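Local coordinates for sulfonate ABC transporter, periplasmic sulfonate-binding protein SsuA (Methylobacillus flagellatus, PDB 3UIF) that probably binds sulfonates or related sulfate esters in the periplasm and delivers them to an ABC transporter for uptake, at residues A299-Q302 with Q303-P307; G75-P78 with P79-N83. One frame throughout, in Å; residues are numbered along the deposited sequence.

In the fold
Contact 2 comes first along the chain, where strand 71-75 runs into helix 77-85. Contact 1 follows much later, on the short helix 301-304 near the C-terminal end. Their centres lie about 12 Å apart, on the same side of the chain's centre, and contact 2 is the deeper of the two. They meet directly: M304 packs on I80 and N83, and A299 packs on the side chain of N83. Helix 276-291 touches both, through D76 and I80 of contact 2 and V301 and L305 of contact 1. The C-terminal segment is thus packed back onto the strand-helix unit of a fold consistent with a two-lobed periplasmic binding protein.

Contact 1. Residues A299-Q302 with Q303-P307; sequences ADVQ and QMLNP
V301 and L305 carry the main apolar contact of this short helical turn. Their side chains lie alongside each other and point the same way, with V301 CG1 3.9 Å from L305 CD1. CG1 of V301 is anti to its backbone N (chi1 177°), which places that methyl beside L305. A299 CB adds a looser contact with the selenium of M304, a selenomethionine.

The backbone bonds are few and mostly weak. M304 N donates to V301 O at 3.2 Å, from above the carbonyl plane. L305 N makes two weak bonds, to V301 O and to Q302 O, each 3.3 Å long. V301 O therefore serves two donors. Two bonds are i to i+3 and one i to i+4, as in a short, weakly bonded helical turn.

An Asp N-cap, D300, opens the turn. Its OD1 accepts a weak bond from Q302 N at 3.3 Å. The other oxygen, OD2, lies 3.7 Å from Q303 CB. The side chains of D300 and Q303 cross at about a right angle, their carboxylate and amide planes 78° apart.

V301 and L305 both touch Y282 of helix 276-291, while M304 reaches I80 and N83 of helix 77-85. Backbone hydrogen bonds of M304 and N306 with L91 tie the segment to strand 89-94.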
ATOM      1  N   ALA A 299     -11.044  10.037  10.948  1.00 56.42           N
ATOM      2  CA  ALA A 299     -12.058   9.121  10.440  1.00 55.02           C
ATOM      3  C   ALA A 299     -12.348   8.026  11.455  1.00 55.34           C
ATOM      4  O   ALA A 299     -11.436   7.538  12.112  1.00 55.26           O
ATOM      5  CB  ALA A 299     -11.591   8.505   9.130  1.00 53.47           C
ATOM      6  N   ASP A 300     -13.618   7.655  11.585  1.00 56.62           N
ATOM      7  CA  ASP A 300     -14.037   6.498  12.373  1.00 56.41           C
ATOM      8  C   ASP A 300     -13.480   5.230  11.702  1.00 54.02           C
ATOM      9  O   ASP A 300     -13.875   4.878  10.586  1.00 52.31           O
ATOM     10  CB  ASP A 300     -15.571   6.484  12.453  1.00 57.12           C
ATOM     11  CG  ASP A 300     -16.131   5.333  13.293  1.00 58.30           C
ATOM     12  OD1 ASP A 300     -15.364   4.520  13.858  1.00 57.77           O
ATOM     13  OD2 ASP A 300     -17.375   5.241  13.396  1.00 60.63           O
ATOM     14  N   VAL A 301     -12.553   4.558  12.381  1.00 53.47           N
ATOM     15  CA  VAL A 301     -11.861   3.398  11.806  1.00 51.24           C
ATOM     16  C   VAL A 301     -12.817   2.231  11.573  1.00 50.97           C
ATOM     17  O   VAL A 301     -12.761   1.571  10.532  1.00 49.11           O
ATOM     18  CB  VAL A 301     -10.671   2.933  12.687  1.00 51.48           C
ATOM     19  CG1 VAL A 301     -10.024   1.687  12.110  1.00 49.28           C
ATOM     20  CG2 VAL A 301      -9.631   4.036  12.836  1.00 50.60           C
ATOM     21  N   GLN A 302     -13.689   1.992  12.550  1.00 52.87           N
ATOM     22  CA  GLN A 302     -14.643   0.863  12.524  1.00 52.58           C
ATOM     23  C   GLN A 302     -15.597   0.912  11.310  1.00 52.04           C
ATOM     24  O   GLN A 302     -15.771  -0.084  10.614  1.00 51.38           O
ATOM     25  CB  GLN A 302     -15.415   0.770  13.858  1.00 55.48           C
ATOM     26  CG  GLN A 302     -14.519   0.711  15.109  1.00 60.72           C
ATOM     27  CD  GLN A 302     -14.435   2.028  15.907  1.00 64.74           C
ATOM     28  OE1 GLN A 302     -15.356   2.369  16.665  1.00 69.36           O
ATOM     29  NE2 GLN A 302     -13.313   2.746  15.773  1.00 63.12           N
ATOM     30  N   GLN A 303     -16.180   2.079  11.041  1.00 53.12           N
ATOM     31  CA  GLN A 303     -17.107   2.255   9.911  1.00 53.03           C
ATOM     32  C   GLN A 303     -16.438   2.153   8.513  1.00 50.92           C
ATOM     33  O   GLN A 303     -17.103   1.995   7.486  1.00 50.58           O
ATOM     34  CB  GLN A 303     -17.825   3.603  10.064  1.00 54.72           C
ATOM     35  CG  GLN A 303     -19.072   3.794   9.205  1.00 55.09           C
ATOM     36  CD  GLN A 303     -19.676   5.201   9.344  1.00 58.79           C
ATOM     37  OE1 GLN A 303     -20.007   5.843   8.341  1.00 56.04           O
ATOM     38  NE2 GLN A 303     -19.808   5.691  10.585  1.00 60.19           N
HETATM   39  N   MSE A 304     -15.116   2.245   8.494  1.00 49.59           N
HETATM   40  CA  MSE A 304     -14.328   2.231   7.271  1.00 48.08           C
HETATM   41  C   MSE A 304     -13.830   0.838   6.946  1.00 45.01           C
HETATM   42  O   MSE A 304     -13.437   0.570   5.816  1.00 43.74           O
HETATM   43  CB  MSE A 304     -13.231   3.200   7.656  1.00 47.35           C
HETATM   44  CG  MSE A 304     -12.053   3.246   6.712  1.00 44.86           C
HETATM   45 SE   MSE A 304     -10.883   4.664   7.428  1.00 51.09          SE
HETATM   46  CE  MSE A 304      -9.732   4.648   5.853  1.00 43.52           C
ATOM     47  N   LEU A 305     -13.850  -0.071   7.916  1.00 46.57           N
ATOM     48  CA  LEU A 305     -13.459  -1.449   7.651  1.00 44.18           C
ATOM     49  C   LEU A 305     -14.639  -2.413   7.668  1.00 44.42           C
ATOM     50  O   LEU A 305     -15.335  -2.531   8.677  1.00 45.52           O
ATOM     51  CB  LEU A 305     -12.431  -1.919   8.673  1.00 43.82           C
ATOM     52  CG  LEU A 305     -11.209  -1.064   8.989  1.00 45.22           C
ATOM     53  CD1 LEU A 305     -10.508  -1.681  10.189  1.00 43.80           C
ATOM     54  CD2 LEU A 305     -10.288  -0.921   7.785  1.00 41.37           C
ATOM     55  N   ASN A 306     -14.855  -3.108   6.554  1.00 43.24           N
ATOM     56  CA  ASN A 306     -15.903  -4.110   6.461  1.00 43.63           C
ATOM     57  C   ASN A 306     -15.360  -5.505   6.126  1.00 42.60           C
ATOM     58  O   ASN A 306     -15.103  -5.799   4.961  1.00 41.51           O
ATOM     59  CB  ASN A 306     -16.946  -3.671   5.435  1.00 43.51           C
ATOM     60  CG  ASN A 306     -18.196  -4.533   5.460  1.00 44.36           C
ATOM     61  OD1 ASN A 306     -18.262  -5.555   6.143  1.00 45.14           O
ATOM     62  ND2 ASN A 306     -19.191  -4.122   4.704  1.00 44.60           N
ATOM     63  N   PRO A 307     -15.200  -6.375   7.146  1.00 43.08           N
ATOM     64  CA  PRO A 307     -14.664  -7.732   6.951  1.00 42.44           C
ATOM     65  C   PRO A 307     -15.660  -8.774   6.416  1.00 43.38           C
ATOM     66  O   PRO A 307     -15.279  -9.931   6.215  1.00 43.33           O
ATOM     67  CB  PRO A 307     -14.205  -8.132   8.364  1.00 43.37           C
ATOM     68  CG  PRO A 307     -15.139  -7.398   9.262  1.00 45.04           C
ATOM     69  CD  PRO A 307     -15.472  -6.097   8.571  1.00 44.81           C
TER

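Contact 2. Residues G75-P78 with P79-N83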
ATOM      1  N   GLY A  75      -3.978   2.805  -2.113  1.00 38.52           N
ATOM      2  CA  GLY A  75      -3.452   2.770  -0.746  1.00 38.23           C
ATOM      3  C   GLY A  75      -4.437   3.269   0.291  1.00 38.75           C
ATOM      4  O   GLY A  75      -5.523   3.719  -0.048  1.00 39.40           O
ATOM      5  N   ASP A  76      -4.061   3.199   1.559  1.00 39.45           N
ATOM      6  CA  ASP A  76      -4.960   3.626   2.631  1.00 39.71           C
ATOM      7  C   ASP A  76      -4.907   5.117   2.915  1.00 41.27           C
ATOM      8  O   ASP A  76      -5.809   5.662   3.556  1.00 41.77           O
ATOM      9  CB  ASP A  76      -4.665   2.880   3.931  1.00 39.75           C
ATOM     10  CG  ASP A  76      -3.188   2.947   4.332  1.00 40.35           C
ATOM     11  OD1 ASP A  76      -2.889   2.572   5.490  1.00 40.28           O
ATOM     12  OD2 ASP A  76      -2.322   3.353   3.501  1.00 40.10           O
ATOM     13  N   LEU A  77      -3.859   5.791   2.468  1.00 41.27           N
ATOM     14  CA  LEU A  77      -3.772   7.204   2.826  1.00 42.34           C
ATOM     15  C   LEU A  77      -4.903   8.071   2.207  1.00 43.24           C
ATOM     16  O   LEU A  77      -5.652   8.710   2.956  1.00 44.08           O
ATOM     17  CB  LEU A  77      -2.368   7.779   2.612  1.00 42.54           C
ATOM     18  CG  LEU A  77      -2.142   9.099   3.376  1.00 44.19           C
ATOM     19  CD1 LEU A  77      -2.402   8.973   4.877  1.00 44.49           C
ATOM     20  CD2 LEU A  77      -0.756   9.660   3.105  1.00 45.32           C
ATOM     21  N   PRO A  78      -5.054   8.069   0.860  1.00 42.99           N
ATOM     22  CA  PRO A  78      -6.183   8.840   0.298  1.00 43.83           C
ATOM     23  C   PRO A  78      -7.579   8.583   0.915  1.00 44.07           C
ATOM     24  O   PRO A  78      -8.220   9.549   1.341  1.00 45.29           O
ATOM     25  CB  PRO A  78      -6.120   8.516  -1.199  1.00 43.26           C
ATOM     26  CG  PRO A  78      -4.656   8.320  -1.441  1.00 42.94           C
ATOM     27  CD  PRO A  78      -4.145   7.599  -0.212  1.00 42.23           C
ATOM     28  N   PRO A  79      -8.041   7.312   0.986  1.00 42.99           N
ATOM     29  CA  PRO A  79      -9.372   7.044   1.543  1.00 43.18           C
ATOM     30  C   PRO A  79      -9.524   7.483   2.997  1.00 44.35           C
ATOM     31  O   PRO A  79     -10.602   7.917   3.396  1.00 45.37           O
ATOM     32  CB  PRO A  79      -9.528   5.531   1.415  1.00 42.22           C
ATOM     33  CG  PRO A  79      -8.174   4.979   1.179  1.00 41.19           C
ATOM     34  CD  PRO A  79      -7.342   6.074   0.588  1.00 41.87           C
ATOM     35  N   ILE A  80      -8.461   7.385   3.781  1.00 44.10           N
ATOM     36  CA  ILE A  80      -8.422   8.021   5.105  1.00 45.23           C
ATOM     37  C   ILE A  80      -8.713   9.528   5.032  1.00 46.93           C
ATOM     38  O   ILE A  80      -9.517  10.043   5.807  1.00 48.54           O
ATOM     39  CB  ILE A  80      -7.076   7.757   5.838  1.00 45.08           C
ATOM     40  CG1 ILE A  80      -7.003   6.302   6.340  1.00 43.94           C
ATOM     41  CG2 ILE A  80      -6.856   8.745   6.982  1.00 46.73           C
ATOM     42  CD1 ILE A  80      -5.619   5.834   6.714  1.00 43.53           C
ATOM     43  N   ILE A  81      -8.076  10.228   4.092  1.00 47.00           N
ATOM     44  CA  ILE A  81      -8.278  11.680   3.919  1.00 48.97           C
ATOM     45  C   ILE A  81      -9.698  12.018   3.453  1.00 49.49           C
ATOM     46  O   ILE A  81     -10.294  12.980   3.924  1.00 51.12           O
ATOM     47  CB  ILE A  81      -7.200  12.298   2.989  1.00 48.57           C
ATOM     48  CG1 ILE A  81      -5.821  12.197   3.654  1.00 48.12           C
ATOM     49  CG2 ILE A  81      -7.532  13.735   2.598  1.00 50.15           C
ATOM     50  CD1 ILE A  81      -4.667  12.167   2.673  1.00 47.07           C
ATOM     51  N   LEU A  82     -10.230  11.213   2.541  1.00 48.49           N
ATOM     52  CA  LEU A  82     -11.610  11.335   2.082  1.00 49.01           C
ATOM     53  C   LEU A  82     -12.617  11.137   3.226  1.00 50.02           C
ATOM     54  O   LEU A  82     -13.502  11.976   3.452  1.00 51.89           O
ATOM     55  CB  LEU A  82     -11.866  10.327   0.950  1.00 47.87           C
ATOM     56  CG  LEU A  82     -13.260  10.239   0.330  1.00 48.45           C
ATOM     57  CD1 LEU A  82     -13.729  11.601  -0.172  1.00 50.16           C
ATOM     58  CD2 LEU A  82     -13.298   9.195  -0.776  1.00 46.75           C
ATOM     59  N   ASN A  83     -12.460  10.026   3.944  1.00 49.07           N
ATOM     60  CA  ASN A  83     -13.351   9.648   5.034  1.00 49.82           C
ATOM     61  C   ASN A  83     -13.379  10.615   6.202  1.00 51.73           C
ATOM     62  O   ASN A  83     -14.393  10.740   6.886  1.00 53.12           O
ATOM     63  CB  ASN A  83     -13.025   8.244   5.520  1.00 48.33           C
ATOM     64  CG  ASN A  83     -13.501   7.182   4.560  1.00 46.99           C
ATOM     65  OD1 ASN A  83     -14.416   7.411   3.775  1.00 47.62           O
ATOM     66  ND2 ASN A  83     -12.879   6.013   4.611  1.00 46.06           N
TER
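The first turn of helix 77-85 follows closely on strand 71-75 and carries two prolines in a row, P78 and P79. The two rings lie side by side and point the same way, with P78 CB 3.3 Å from P79 CD. The ring of P79 also reaches back to G75 O and D76 O, with CG 3.4 Å from D76 O.

Three i to i+4 bonds cross the contact. I80 N donates to D76 O at 3.2 Å. I81 N donates to L77 O, and L82 N to P78 O. All three are fairly straight, and the last two donors approach nearly end-on to their carbonyls.

Two isoleucine side chains lean back on the preceding turn. I80 has CG1 beside its backbone N (chi1 -73°), which brings CG1 and CD1 against D76 O. I81 sends CD1 to L77 CG, 4.0 Å away, the two side chains crossing at a slant. The carboxylate of D76 turns elsewhere: OD1 is hydrogen-bonded to H281 NE2.

Proline nitrogens carry no hydrogen, so P78 and P79 cannot donate. In the first turn, N-H groups have no acceptor four residues back within the helix, so the two prolines interrupt none of its i to i+4 bonds. Their carbonyls still accept, P78 O from L82 N and P79 O from N83 N.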